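Local coordinates for D-glycero-D-manno-heptose 1-phosphate kinase (PDB 3K85), which probably phosphorylates D-glycero-D-manno-heptose 1-phosphate at the expense of ATP, as a member of the GHMP family of small-molecule kinases, at residues 10-15 with 35-40; 82-87 with 122-127; 115-120 with 146-151; 197-202 with 327-332. One frame throughout, in Å; residues are numbered along the deposited sequence.

Contact 1 of 4, residues 10-15 with 35-40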
loop_
_atom_site.group_PDB
_atom_site.type_symbol
_atom_site.label_atom_id
_atom_site.label_comp_id
_atom_site.label_asym_id
_atom_site.label_seq_id
_atom_site.Cartn_x
_atom_site.Cartn_y
_atom_site.Cartn_z
ATOM N N LEU A 10 6.406 6.356 16.434
ATOM C CA LEU A 10 5.728 5.436 17.331
ATOM C C LEU A 10 4.509 5.038 16.523
ATOM O O LEU A 10 4.334 5.513 15.406
ATOM C CB LEU A 10 5.319 6.137 18.630
ATOM C CG LEU A 10 6.458 6.669 19.513
ATOM C CD1 LEU A 10 5.873 7.563 20.591
ATOM C CD2 LEU A 10 7.240 5.517 20.145
ATOM N N ARG A 11 3.659 4.184 17.069
ATOM C CA ARG A 11 2.510 3.746 16.304
ATOM C C ARG A 11 1.266 3.515 17.128
ATOM O O ARG A 11 1.323 3.420 18.342
ATOM C CB ARG A 11 2.875 2.460 15.564
ATOM C CG ARG A 11 3.289 1.316 16.484
ATOM C CD ARG A 11 2.075 0.715 17.178
ATOM N NE ARG A 11 2.419 -0.321 18.145
ATOM C CZ ARG A 11 1.949 -0.349 19.388
ATOM N NH1 ARG A 11 1.127 0.607 19.800
ATOM N NH2 ARG A 11 2.283 -1.331 20.212
ATOM N N LEU A 12 0.140 3.422 16.436
ATOM C CA LEU A 12 -1.146 3.163 17.051
ATOM C C LEU A 12 -1.523 1.763 16.607
ATOM O O LEU A 12 -1.408 1.433 15.423
ATOM C CB LEU A 12 -2.192 4.137 16.531
ATOM C CG LEU A 12 -2.779 5.156 17.495
ATOM C CD1 LEU A 12 -1.715 5.670 18.452
ATOM C CD2 LEU A 12 -3.368 6.293 16.671
ATOM N N GLY A 13 -1.958 0.941 17.558
ATOM C CA GLY A 13 -2.368 -0.409 17.229
ATOM C C GLY A 13 -3.828 -0.325 16.844
ATOM O O GLY A 13 -4.705 -0.291 17.708
ATOM N N LEU A 14 -4.102 -0.284 15.549
ATOM C CA LEU A 14 -5.477 -0.175 15.106
ATOM C C LEU A 14 -6.270 -1.453 15.313
ATOM O O LEU A 14 -7.421 -1.393 15.737
ATOM C CB LEU A 14 -5.526 0.269 13.642
ATOM C CG LEU A 14 -4.887 1.652 13.445
ATOM C CD1 LEU A 14 -4.906 2.052 11.993
ATOM C CD2 LEU A 14 -5.635 2.672 14.287
ATOM N N ALA A 15 -5.666 -2.606 15.034
ATOM C CA ALA A 15 -6.373 -3.878 15.193
ATOM C C ALA A 15 -5.479 -5.110 15.103
ATOM O O ALA A 15 -4.389 -5.066 14.523
ATOM C CB ALA A 15 -7.481 -3.987 14.160
ATOM N N ALA A 35 -0.480 1.798 12.363
ATOM C CA ALA A 35 -0.058 2.981 11.626
ATOM C C ALA A 35 0.819 3.863 12.482
ATOM O O ALA A 35 0.489 4.126 13.634
ATOM C CB ALA A 35 -1.289 3.756 11.176
ATOM N N THR A 36 1.926 4.330 11.918
ATOM C CA THR A 36 2.828 5.192 12.652
ATOM C C THR A 36 2.252 6.605 12.781
ATOM O O THR A 36 1.457 7.036 11.951
ATOM C CB THR A 36 4.186 5.238 11.975
ATOM O OG1 THR A 36 4.006 5.448 10.572
ATOM C CG2 THR A 36 4.935 3.927 12.212
ATOM N N ILE A 37 2.652 7.302 13.840
ATOM C CA ILE A 37 2.176 8.655 14.125
ATOM C C ILE A 37 3.340 9.628 14.351
ATOM O O ILE A 37 4.466 9.201 14.599
ATOM C CB ILE A 37 1.270 8.658 15.375
ATOM C CG1 ILE A 37 2.055 8.174 16.598
ATOM C CG2 ILE A 37 0.060 7.764 15.138
ATOM C CD1 ILE A 37 1.239 8.215 17.888
ATOM N N ASN A 38 3.060 10.930 14.289
ATOM C CA ASN A 38 4.099 11.948 14.445
ATOM C C ASN A 38 4.779 12.126 15.805
ATOM O O ASN A 38 5.187 13.241 16.152
ATOM C CB ASN A 38 3.579 13.307 13.964
ATOM C CG ASN A 38 2.334 13.747 14.697
ATOM O OD1 ASN A 38 1.783 13.010 15.521
ATOM N ND2 ASN A 38 1.868 14.950 14.389
ATOM N N LEU A 39 4.903 11.045 16.568
ATOM C CA LEU A 39 5.605 11.079 17.854
ATOM C C LEU A 39 6.821 10.190 17.603
ATOM O O LEU A 39 6.672 9.019 17.257
ATOM C CB LEU A 39 4.722 10.523 18.975
ATOM C CG LEU A 39 3.818 11.565 19.651
ATOM C CD1 LEU A 39 3.206 12.499 18.613
ATOM C CD2 LEU A 39 2.732 10.859 20.429
ATOM N N TYR A 40 8.016 10.740 17.792
ATOM C CA TYR A 40 9.237 10.019 17.475
ATOM C C TYR A 40 10.268 9.709 18.555
ATOM O O TYR A 40 10.130 10.082 19.720
ATOM C CB TYR A 40 9.964 10.784 16.374
ATOM C CG TYR A 40 9.120 11.147 15.171
ATOM C CD1 TYR A 40 9.113 10.334 14.027
ATOM C CD2 TYR A 40 8.379 12.342 15.141
ATOM C CE1 TYR A 40 8.404 10.703 12.879
ATOM C CE2 TYR A 40 7.663 12.719 13.996
ATOM C CZ TYR A 40 7.686 11.892 12.866
ATOM O OH TYR A 40 7.019 12.257 11.715
#
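Peptide units are the flat groups through which Leu10 and Leu12 meet Ala35, Ile37 and Leu39, and their carbonyls are approached at different tilts. Ala35 N comes to Leu12 O in the plane of that carbonyl, at 3.2 Å, and Leu12 N answers with a shorter bond to Ala35 O, 2.9 Å, from a tilted position. Ile37 N stands 33° out of the plane of the Leu10 carbonyl, and the same oxygen also receives a CA-H...O contact from Thr36 CA at 3.2 Å. Beyond this the pairing passes over Asn38, where the chain turns a corner: Leu10 N reaches Leu39 O at 2.8 Å, almost in line with that carbonyl. One strand of the mixed sheet thus serves two successive partners, 30-37 and 39-47, in antiparallel fashion, and at its far end a classic beta bulge sets Leu14 and Ala15 both opposite Leu33. Leu10, Leu12, Ala35 and Ile37 share one face of this ladder. Leu12 crosses Ile37 at about a right angle, CD1 lying 3.9 Å from Ile37 CD1; a chi1 of 61° sets Ile37 CG1 beside Leu10 O, and its CG2 meets Leu12 CD2. Toward the bulge, Leu14 CD1 rests on Ala35 CB at 4.1 Å; past the corner, Leu39 CB touches Leu10 CD1 at 3.6 Å. The other face carries the non-hydrogen-bonded pair Arg11 and Thr36, which meet through Arg11 CB and Thr36 CG2. Their polar ends turn elsewhere: the Arg11 guanidinium to Asp160 and the carbonyl of Gly112, Thr36 OG1 to Ile332 O and Gly168 N.

Contact 2 of 4, residues 82-87 with 122-127; sequences KGVYNR and CILKAF
Aliphatic contacts centre on Val84 of helix 79-91, whose side chain points toward helix 115-131. Its CG1, anti to the backbone N (chi1 179°), is met by three residues of that helix: Phe127 through CD2 at 3.6 Å, Ile123 through CG2 at 3.7 Å, and Leu124 through CD2 at 4.0 Å. The second methyl of Val84, CG2, lies 3.8 Å from Ile123 CG2, so both methyls of the valine touch that one carbon. A further contact is aromatic. Phe127 brings the far end of its ring to Tyr85, CZ standing 3.9 Å from Tyr85 CD1 and, like CE1, near the plane of the tyrosine ring at its edge; CZ also touches Tyr85 CB. Ile123 CG2 in turn sits at the edge of the Phe127 ring, in its plane. An alanine at Phe127 would probably open a gap between the helices, leaving Val84 CG1 and the edge of Tyr85 each without one of its neighbours. Polar interactions lie outside this apolar seam: Tyr85 OH is bonded to Met69 O and Lys97 N. The helix axes pass 9.8 Å apart with their directions only 38° from parallel. Ile123 and Phe127, one turn apart, both face Val84. Behind them, Cys122 and Ala126 rest on strands 4-15 and 39-47, so that helix 115-131 lies on the sheet and helix 79-91 packs against it, the alpha/beta architecture of the S5-like N-terminal domain of GHMP kinases.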
loop_
_atom_site.group_PDB
_atom_site.type_symbol
_atom_site.label_atom_id
_atom_site.label_comp_id
_atom_site.label_asym_id
_atom_site.label_seq_id
_atom_site.Cartn_x
_atom_site.Cartn_y
_atom_site.Cartn_z
ATOM N N LYS A 82 23.395 0.107 24.446
ATOM C CA LYS A 82 24.424 -0.906 24.628
ATOM C C LYS A 82 24.089 -2.163 23.818
ATOM O O LYS A 82 24.956 -2.734 23.154
ATOM C CB LYS A 82 24.568 -1.213 26.122
ATOM C CG LYS A 82 25.132 -0.025 26.906
ATOM C CD LYS A 82 25.082 -0.239 28.410
ATOM C CE LYS A 82 25.680 0.951 29.146
ATOM N NZ LYS A 82 25.568 0.788 30.619
ATOM N N GLY A 83 22.830 -2.586 23.867
ATOM C CA GLY A 83 22.425 -3.753 23.096
ATOM C C GLY A 83 22.702 -3.576 21.600
ATOM O O GLY A 83 23.300 -4.443 20.952
ATOM N N VAL A 84 22.279 -2.443 21.047
ATOM C CA VAL A 84 22.490 -2.184 19.634
ATOM C C VAL A 84 23.968 -2.113 19.320
ATOM O O VAL A 84 24.448 -2.779 18.406
ATOM C CB VAL A 84 21.826 -0.870 19.198
ATOM C CG1 VAL A 84 22.094 -0.624 17.720
ATOM C CG2 VAL A 84 20.326 -0.935 19.465
ATOM N N TYR A 85 24.693 -1.299 20.076
ATOM C CA TYR A 85 26.123 -1.166 19.857
ATOM C C TYR A 85 26.842 -2.521 19.904
ATOM O O TYR A 85 27.713 -2.798 19.075
ATOM C CB TYR A 85 26.738 -0.242 20.903
ATOM C CG TYR A 85 28.237 -0.179 20.805
ATOM C CD1 TYR A 85 28.850 0.522 19.774
ATOM C CD2 TYR A 85 29.048 -0.881 21.702
ATOM C CE1 TYR A 85 30.231 0.524 19.628
ATOM C CE2 TYR A 85 30.435 -0.886 21.565
ATOM C CZ TYR A 85 31.018 -0.186 20.525
ATOM O OH TYR A 85 32.382 -0.208 20.342
ATOM N N ASN A 86 26.490 -3.366 20.870
ATOM C CA ASN A 86 27.149 -4.670 20.983
ATOM C C ASN A 86 26.852 -5.557 19.772
ATOM O O ASN A 86 27.772 -6.105 19.134
ATOM C CB ASN A 86 26.724 -5.382 22.278
ATOM C CG ASN A 86 27.284 -4.709 23.531
ATOM O OD1 ASN A 86 28.336 -4.069 23.491
ATOM N ND2 ASN A 86 26.588 -4.869 24.647
ATOM N N ARG A 87 25.561 -5.677 19.462
ATOM C CA ARG A 87 25.080 -6.476 18.345
ATOM C C ARG A 87 25.754 -6.080 17.037
ATOM O O ARG A 87 26.139 -6.951 16.257
ATOM C CB ARG A 87 23.566 -6.310 18.207
ATOM C CG ARG A 87 22.869 -7.422 17.434
ATOM C CD ARG A 87 22.774 -8.696 18.271
ATOM N NE ARG A 87 21.718 -9.578 17.781
ATOM C CZ ARG A 87 21.772 -10.202 16.616
ATOM N NH1 ARG A 87 22.839 -10.043 15.840
ATOM N NH2 ARG A 87 20.756 -10.957 16.213
ATOM N N CYS A 122 15.373 3.251 15.793
ATOM C CA CYS A 122 16.016 4.541 15.599
ATOM C C CYS A 122 17.525 4.429 15.800
ATOM O O CYS A 122 18.309 4.875 14.968
ATOM C CB CYS A 122 15.433 5.572 16.579
ATOM S SG CYS A 122 16.152 7.206 16.387
ATOM N N ILE A 123 17.936 3.826 16.911
ATOM C CA ILE A 123 19.363 3.673 17.175
ATOM C C ILE A 123 20.015 2.870 16.055
ATOM O O ILE A 123 21.092 3.234 15.568
ATOM C CB ILE A 123 19.612 2.978 18.529
ATOM C CG1 ILE A 123 19.044 3.840 19.660
ATOM C CG2 ILE A 123 21.095 2.751 18.729
ATOM C CD1 ILE A 123 19.105 3.171 21.013
ATOM N N LEU A 124 19.364 1.785 15.643
ATOM C CA LEU A 124 19.886 0.956 14.554
ATOM C C LEU A 124 20.078 1.799 13.300
ATOM O O LEU A 124 21.111 1.728 12.623
ATOM C CB LEU A 124 18.922 -0.194 14.257
ATOM C CG LEU A 124 19.295 -1.504 14.952
ATOM C CD1 LEU A 124 18.168 -2.513 14.834
ATOM C CD2 LEU A 124 20.574 -2.042 14.326
ATOM N N LYS A 125 19.072 2.610 12.995
ATOM C CA LYS A 125 19.139 3.466 11.830
ATOM C C LYS A 125 20.333 4.407 11.902
ATOM O O LYS A 125 21.002 4.646 10.887
ATOM C CB LYS A 125 17.840 4.254 11.669
ATOM C CG LYS A 125 16.956 3.744 10.538
ATOM C CD LYS A 125 17.713 3.810 9.208
ATOM C CE LYS A 125 16.810 3.526 8.025
ATOM N NZ LYS A 125 16.040 2.272 8.236
ATOM N N ALA A 126 20.624 4.940 13.088
ATOM C CA ALA A 126 21.767 5.839 13.200
ATOM C C ALA A 126 23.028 5.051 12.874
ATOM O O ALA A 126 23.859 5.513 12.100
ATOM C CB ALA A 126 21.858 6.429 14.597
ATOM N N PHE A 127 23.165 3.855 13.451
ATOM C CA PHE A 127 24.339 3.023 13.176
ATOM C C PHE A 127 24.424 2.645 11.695
ATOM O O PHE A 127 25.502 2.731 11.091
ATOM C CB PHE A 127 24.340 1.756 14.052
ATOM C CG PHE A 127 24.907 1.977 15.435
ATOM C CD1 PHE A 127 26.281 2.116 15.627
ATOM C CD2 PHE A 127 24.068 2.083 16.543
ATOM C CE1 PHE A 127 26.806 2.355 16.903
ATOM C CE2 PHE A 127 24.581 2.324 17.813
ATOM C CZ PHE A 127 25.955 2.459 17.992
#

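Contact 3 of 4, residues 115-120 with 146-151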
loop_
_atom_site.group_PDB
_atom_site.type_symbol
_atom_site.label_atom_id
_atom_site.label_comp_id
_atom_site.label_asym_id
_atom_site.label_seq_id
_atom_site.Cartn_x
_atom_site.Cartn_y
_atom_site.Cartn_z
ATOM N N THR A 115 7.299 2.428 22.393
ATOM C CA THR A 115 8.459 3.290 22.630
ATOM C C THR A 115 9.800 2.607 22.491
ATOM O O THR A 115 10.670 3.058 21.743
ATOM C CB THR A 115 8.433 3.916 24.033
ATOM O OG1 THR A 115 7.283 4.760 24.164
ATOM C CG2 THR A 115 9.691 4.749 24.255
ATOM N N SER A 116 9.963 1.519 23.230
ATOM C CA SER A 116 11.199 0.750 23.234
ATOM C C SER A 116 11.624 0.263 21.844
ATOM O O SER A 116 12.741 0.523 21.392
ATOM C CB SER A 116 11.038 -0.442 24.187
ATOM O OG SER A 116 12.269 -1.112 24.389
ATOM N N SER A 117 10.736 -0.448 21.165
ATOM C CA SER A 117 11.059 -0.954 19.836
ATOM C C SER A 117 11.365 0.197 18.871
ATOM O O SER A 117 12.289 0.123 18.062
ATOM C CB SER A 117 9.897 -1.791 19.318
ATOM O OG SER A 117 9.586 -2.826 20.240
ATOM N N THR A 118 10.594 1.272 18.969
ATOM C CA THR A 118 10.816 2.414 18.101
ATOM C C THR A 118 12.218 2.949 18.319
ATOM O O THR A 118 12.936 3.222 17.345
ATOM C CB THR A 118 9.784 3.519 18.366
ATOM O OG1 THR A 118 8.520 3.111 17.837
ATOM C CG2 THR A 118 10.202 4.822 17.717
HETATM N N MSE A 119 12.629 3.067 19.584
HETATM C CA MSE A 119 13.967 3.579 19.893
HETATM C C MSE A 119 15.095 2.670 19.410
HETATM O O MSE A 119 16.135 3.158 18.934
HETATM C CB MSE A 119 14.121 3.840 21.396
HETATM C CG MSE A 119 15.534 4.285 21.798
HETATM SE SE MSE A 119 16.168 5.908 20.901
HETATM C CE MSE A 119 14.961 7.149 21.791
ATOM N N VAL A 120 14.911 1.358 19.549
ATOM C CA VAL A 120 15.920 0.399 19.082
ATOM C C VAL A 120 16.077 0.574 17.561
ATOM O O VAL A 120 17.194 0.627 17.042
ATOM C CB VAL A 120 15.496 -1.068 19.386
ATOM C CG1 VAL A 120 16.425 -2.044 18.663
ATOM C CG2 VAL A 120 15.539 -1.324 20.887
ATOM N N GLU A 146 15.332 -9.114 17.544
ATOM C CA GLU A 146 16.306 -10.003 18.149
ATOM C C GLU A 146 17.125 -9.357 19.261
ATOM O O GLU A 146 17.403 -10.006 20.272
ATOM C CB GLU A 146 17.218 -10.595 17.074
ATOM C CG GLU A 146 16.617 -11.849 16.453
ATOM C CD GLU A 146 17.466 -12.429 15.347
ATOM O OE1 GLU A 146 18.692 -12.571 15.549
ATOM O OE2 GLU A 146 16.902 -12.755 14.279
ATOM N N ILE A 147 17.498 -8.090 19.093
ATOM C CA ILE A 147 18.271 -7.406 20.121
ATOM C C ILE A 147 17.425 -7.219 21.367
ATOM O O ILE A 147 17.853 -7.513 22.481
ATOM C CB ILE A 147 18.726 -6.015 19.671
ATOM C CG1 ILE A 147 19.773 -6.126 18.572
ATOM C CG2 ILE A 147 19.299 -5.249 20.854
ATOM C CD1 ILE A 147 20.098 -4.782 17.934
ATOM N N GLU A 148 16.210 -6.731 21.166
ATOM C CA GLU A 148 15.302 -6.461 22.267
ATOM C C GLU A 148 14.758 -7.710 22.954
ATOM O O GLU A 148 14.867 -7.856 24.167
ATOM C CB GLU A 148 14.158 -5.584 21.747
ATOM C CG GLU A 148 12.998 -5.345 22.701
ATOM C CD GLU A 148 12.079 -4.226 22.209
ATOM O OE1 GLU A 148 11.982 -4.036 20.972
ATOM O OE2 GLU A 148 11.446 -3.549 23.054
ATOM N N ARG A 149 14.188 -8.611 22.168
ATOM C CA ARG A 149 13.591 -9.829 22.693
ATOM C C ARG A 149 14.547 -10.912 23.207
ATOM O O ARG A 149 14.259 -11.540 24.223
ATOM C CB ARG A 149 12.649 -10.406 21.634
ATOM C CG ARG A 149 11.493 -9.464 21.281
ATOM C CD ARG A 149 10.424 -9.479 22.370
ATOM N NE ARG A 149 9.939 -8.147 22.738
ATOM C CZ ARG A 149 9.292 -7.320 21.923
ATOM N NH1 ARG A 149 9.046 -7.674 20.673
ATOM N NH2 ARG A 149 8.870 -6.142 22.365
ATOM N N LYS A 150 15.667 -11.135 22.521
ATOM C CA LYS A 150 16.624 -12.154 22.949
ATOM C C LYS A 150 17.765 -11.535 23.763
ATOM O O LYS A 150 17.844 -11.726 24.977
ATOM C CB LYS A 150 17.227 -12.897 21.742
ATOM C CG LYS A 150 16.243 -13.368 20.657
ATOM C CD LYS A 150 15.152 -14.327 21.152
ATOM C CE LYS A 150 14.293 -14.804 19.970
ATOM N NZ LYS A 150 13.089 -15.627 20.320
ATOM N N ASP A 151 18.642 -10.794 23.086
ATOM C CA ASP A 151 19.791 -10.141 23.714
ATOM C C ASP A 151 19.516 -9.417 25.028
ATOM O O ASP A 151 20.379 -9.371 25.906
ATOM C CB ASP A 151 20.415 -9.155 22.738
ATOM C CG ASP A 151 21.147 -9.841 21.617
ATOM O OD1 ASP A 151 20.787 -10.996 21.299
ATOM O OD2 ASP A 151 22.077 -9.224 21.050
#
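Where Ser117 faces Glu148, their CA atoms 7.4 Å apart, the first turns of helix 115-131 pass the end of helix 137-151 at 122° between their directions, with axes 10.4 Å apart at their closest. That second helix widens into a pi-type turn here, Glu146 O accepting from both Lys150 N and Asp151 N. Between the helices reaches one long side chain: Glu148 has CG anti to its backbone N and continues extended, so the carboxylate arrives at the two serines and is gripped by both. Ser117 OG donates to OE1 of Glu148 at 2.8 Å, on the syn side and 22° out of the carboxylate plane. Ser116 OG donates to the other oxygen, Glu148 OE2, at 2.9 Å, coming from above the plane. The two serines follow the glycine-rich loop that leads into this helix, a hallmark of GHMP kinases; in relatives that loop wraps the ATP phosphates, and a serine and a glutamate of the corresponding region bind magnesium, though whether this pair does so here is not established. An alanine at Glu148 would probably leave both serine hydroxyls without their acceptor and free to turn. Arg149 adds charge beside the carboxylate: its NH2 stands 3.7 Å from Glu148 OE2, a long ion pair in which the oxygen lies well out of the guanidinium plane. Outside the two segments, Ser116 and Val120 also touch Leu80 of helix 79-91, and Ser117 touches Asp160 and Gln161 of helix 159-166.

Contact 4 of 4, residues 197-202 with 327-332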
loop_
_atom_site.group_PDB
_atom_site.type_symbol
_atom_site.label_atom_id
_atom_site.label_comp_id
_atom_site.label_asym_id
_atom_site.label_seq_id
_atom_site.Cartn_x
_atom_site.Cartn_y
_atom_site.Cartn_z
ATOM N N SER A 197 -9.426 13.421 12.232
ATOM C CA SER A 197 -10.393 14.304 12.890
ATOM C C SER A 197 -11.451 13.513 13.674
ATOM O O SER A 197 -12.254 14.088 14.409
ATOM C CB SER A 197 -11.067 15.222 11.864
ATOM O OG SER A 197 -11.744 14.477 10.878
ATOM N N SER A 198 -11.424 12.189 13.515
ATOM C CA SER A 198 -12.347 11.288 14.191
ATOM C C SER A 198 -11.678 10.580 15.372
ATOM O O SER A 198 -12.276 9.694 15.979
ATOM C CB SER A 198 -12.858 10.219 13.220
ATOM O OG SER A 198 -13.611 10.772 12.161
HETATM N N MSE A 199 -10.451 10.955 15.710
HETATM C CA MSE A 199 -9.774 10.276 16.815
HETATM C C MSE A 199 -9.161 11.121 17.913
HETATM O O MSE A 199 -8.626 12.204 17.680
HETATM C CB MSE A 199 -8.696 9.341 16.278
HETATM C CG MSE A 199 -9.231 8.057 15.699
HETATM SE SE MSE A 199 -7.844 7.039 14.821
HETATM C CE MSE A 199 -6.514 7.043 16.240
ATOM N N VAL A 200 -9.230 10.584 19.123
ATOM C CA VAL A 200 -8.679 11.243 20.290
ATOM C C VAL A 200 -7.741 10.274 21.022
ATOM O O VAL A 200 -8.110 9.134 21.313
ATOM C CB VAL A 200 -9.804 11.690 21.251
ATOM C CG1 VAL A 200 -9.237 12.601 22.335
ATOM C CG2 VAL A 200 -10.893 12.402 20.475
ATOM N N LEU A 201 -6.522 10.732 21.285
ATOM C CA LEU A 201 -5.516 9.952 21.998
ATOM C C LEU A 201 -5.466 10.469 23.427
ATOM O O LEU A 201 -5.077 11.615 23.658
ATOM C CB LEU A 201 -4.148 10.138 21.352
ATOM C CG LEU A 201 -3.645 9.051 20.409
ATOM C CD1 LEU A 201 -2.385 8.442 21.006
ATOM C CD2 LEU A 201 -4.716 7.990 20.192
ATOM N N TYR A 202 -5.842 9.634 24.388
ATOM C CA TYR A 202 -5.846 10.065 25.781
ATOM C C TYR A 202 -5.118 9.143 26.761
ATOM O O TYR A 202 -5.452 7.966 26.900
ATOM C CB TYR A 202 -7.293 10.264 26.248
ATOM C CG TYR A 202 -7.416 10.689 27.690
ATOM C CD1 TYR A 202 -6.836 11.876 28.140
ATOM C CD2 TYR A 202 -8.100 9.895 28.614
ATOM C CE1 TYR A 202 -6.931 12.264 29.478
ATOM C CE2 TYR A 202 -8.203 10.271 29.956
ATOM C CZ TYR A 202 -7.615 11.456 30.381
ATOM O OH TYR A 202 -7.698 11.822 31.706
HETATM N N MSE A 327 -3.397 13.632 24.066
HETATM C CA MSE A 327 -2.197 13.799 23.262
HETATM C C MSE A 327 -2.532 13.992 21.785
HETATM O O MSE A 327 -3.005 13.075 21.116
HETATM C CB MSE A 327 -1.277 12.584 23.443
HETATM C CG MSE A 327 0.029 12.647 22.660
HETATM SE SE MSE A 327 1.103 14.231 23.034
HETATM C CE MSE A 327 2.372 13.476 24.289
ATOM N N PRO A 328 -2.300 15.204 21.261
ATOM C CA PRO A 328 -2.580 15.496 19.855
ATOM C C PRO A 328 -1.581 14.764 18.960
ATOM O O PRO A 328 -0.389 14.679 19.271
ATOM C CB PRO A 328 -2.433 17.011 19.790
ATOM C CG PRO A 328 -1.358 17.269 20.789
ATOM C CD PRO A 328 -1.782 16.401 21.948
ATOM N N PHE A 329 -2.067 14.242 17.841
ATOM C CA PHE A 329 -1.199 13.500 16.949
ATOM C C PHE A 329 -1.669 13.592 15.507
ATOM O O PHE A 329 -2.761 14.066 15.212
ATOM C CB PHE A 329 -1.198 12.022 17.353
ATOM C CG PHE A 329 -2.435 11.292 16.925
ATOM C CD1 PHE A 329 -2.457 10.581 15.730
ATOM C CD2 PHE A 329 -3.616 11.413 17.653
ATOM C CE1 PHE A 329 -3.640 10.009 15.263
ATOM C CE2 PHE A 329 -4.814 10.843 17.192
ATOM C CZ PHE A 329 -4.825 10.143 15.997
ATOM N N GLN A 330 -0.818 13.096 14.620
ATOM C CA GLN A 330 -1.102 13.033 13.205
ATOM C C GLN A 330 -0.418 11.760 12.704
ATOM O O GLN A 330 0.634 11.365 13.218
ATOM C CB GLN A 330 -0.539 14.261 12.484
ATOM C CG GLN A 330 -1.226 15.565 12.863
ATOM C CD GLN A 330 -2.714 15.538 12.554
ATOM O OE1 GLN A 330 -3.114 15.332 11.408
ATOM N NE2 GLN A 330 -3.541 15.745 13.576
ATOM N N PHE A 331 -1.031 11.106 11.728
ATOM C CA PHE A 331 -0.460 9.901 11.153
ATOM C C PHE A 331 0.712 10.325 10.288
ATOM O O PHE A 331 0.654 11.364 9.635
ATOM C CB PHE A 331 -1.500 9.190 10.299
ATOM C CG PHE A 331 -2.563 8.507 11.095
ATOM C CD1 PHE A 331 -2.258 7.389 11.868
ATOM C CD2 PHE A 331 -3.867 8.975 11.074
ATOM C CE1 PHE A 331 -3.239 6.744 12.606
ATOM C CE2 PHE A 331 -4.860 8.343 11.807
ATOM C CZ PHE A 331 -4.548 7.224 12.575
ATOM N N ILE A 332 1.783 9.545 10.295
ATOM C CA ILE A 332 2.936 9.882 9.476
ATOM C C ILE A 332 3.169 8.676 8.568
ATOM O O ILE A 332 3.133 7.535 9.027
ATOM C CB ILE A 332 4.177 10.205 10.368
ATOM C CG1 ILE A 332 5.358 10.628 9.497
ATOM C CG2 ILE A 332 4.555 9.013 11.206
ATOM C CD1 ILE A 332 5.104 11.912 8.702
#
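At the apolar centre, Met199 and Leu201 of strand 199-202 bear on the Phe329 ring from the same strand face. Leu201 CG lies 3.6 Å from Phe329 CD2, and Met199 CE lies 3.5 Å from CZ of that ring; both side chains cross it at about a right angle. A chi1 of 77° places Phe329 CG between its backbone N and carbonyl carbon, and the ring beyond it meets both side chains. Next to it, the selenium of Met199, a selenomethionine in the crystal, stands at the edge of the Phe331 ring, 4.0 Å from CZ; taken from the ring centroid it lies 79° off the normal, a Met-aromatic contact. The two phenylalanines also touch, Phe329 CE1 sitting over one face of Phe331, toward the rim. Leu12 of strand 4-15 packs against Met199, Leu201 and Phe329, joining this cluster to the larger sheet. Farther out, Leu201 CB approaches Met327 CB, and the polar edge follows: Met327 N bonds to Leu201 O at 2.7 Å. Beyond the cluster, Phe331 N is held by Glu196. The irregular segment 327-332 is thus held to strand 199-202, an edge strand of a three-stranded sheet, largely by apolar packing, with one directional bond.

The four contacts run across the fold from the helical layer to the small sheet. Contacts 2 and 3 share helix 115-131, lie with centres about 10 Å apart, and are tied by a salt bridge from Arg87 NH2 to Glu146 OE1 at 2.7 Å. Contact 3 reaches contact 1 where Leu10 CD2 packs on Thr115 CA, 3.6 Å away. Contact 1 in turn joins contact 4, about 10 Å off between centres, where Asn38 N probably bonds to Gln330 O at 2.7 Å. Contacts 2 and 4, with centres about 30 Å apart, lie on opposite sides of the chain's centre. Contacts 1 and 3 both adjoin the glycine-rich loop, which in relatives binds the ATP phosphates.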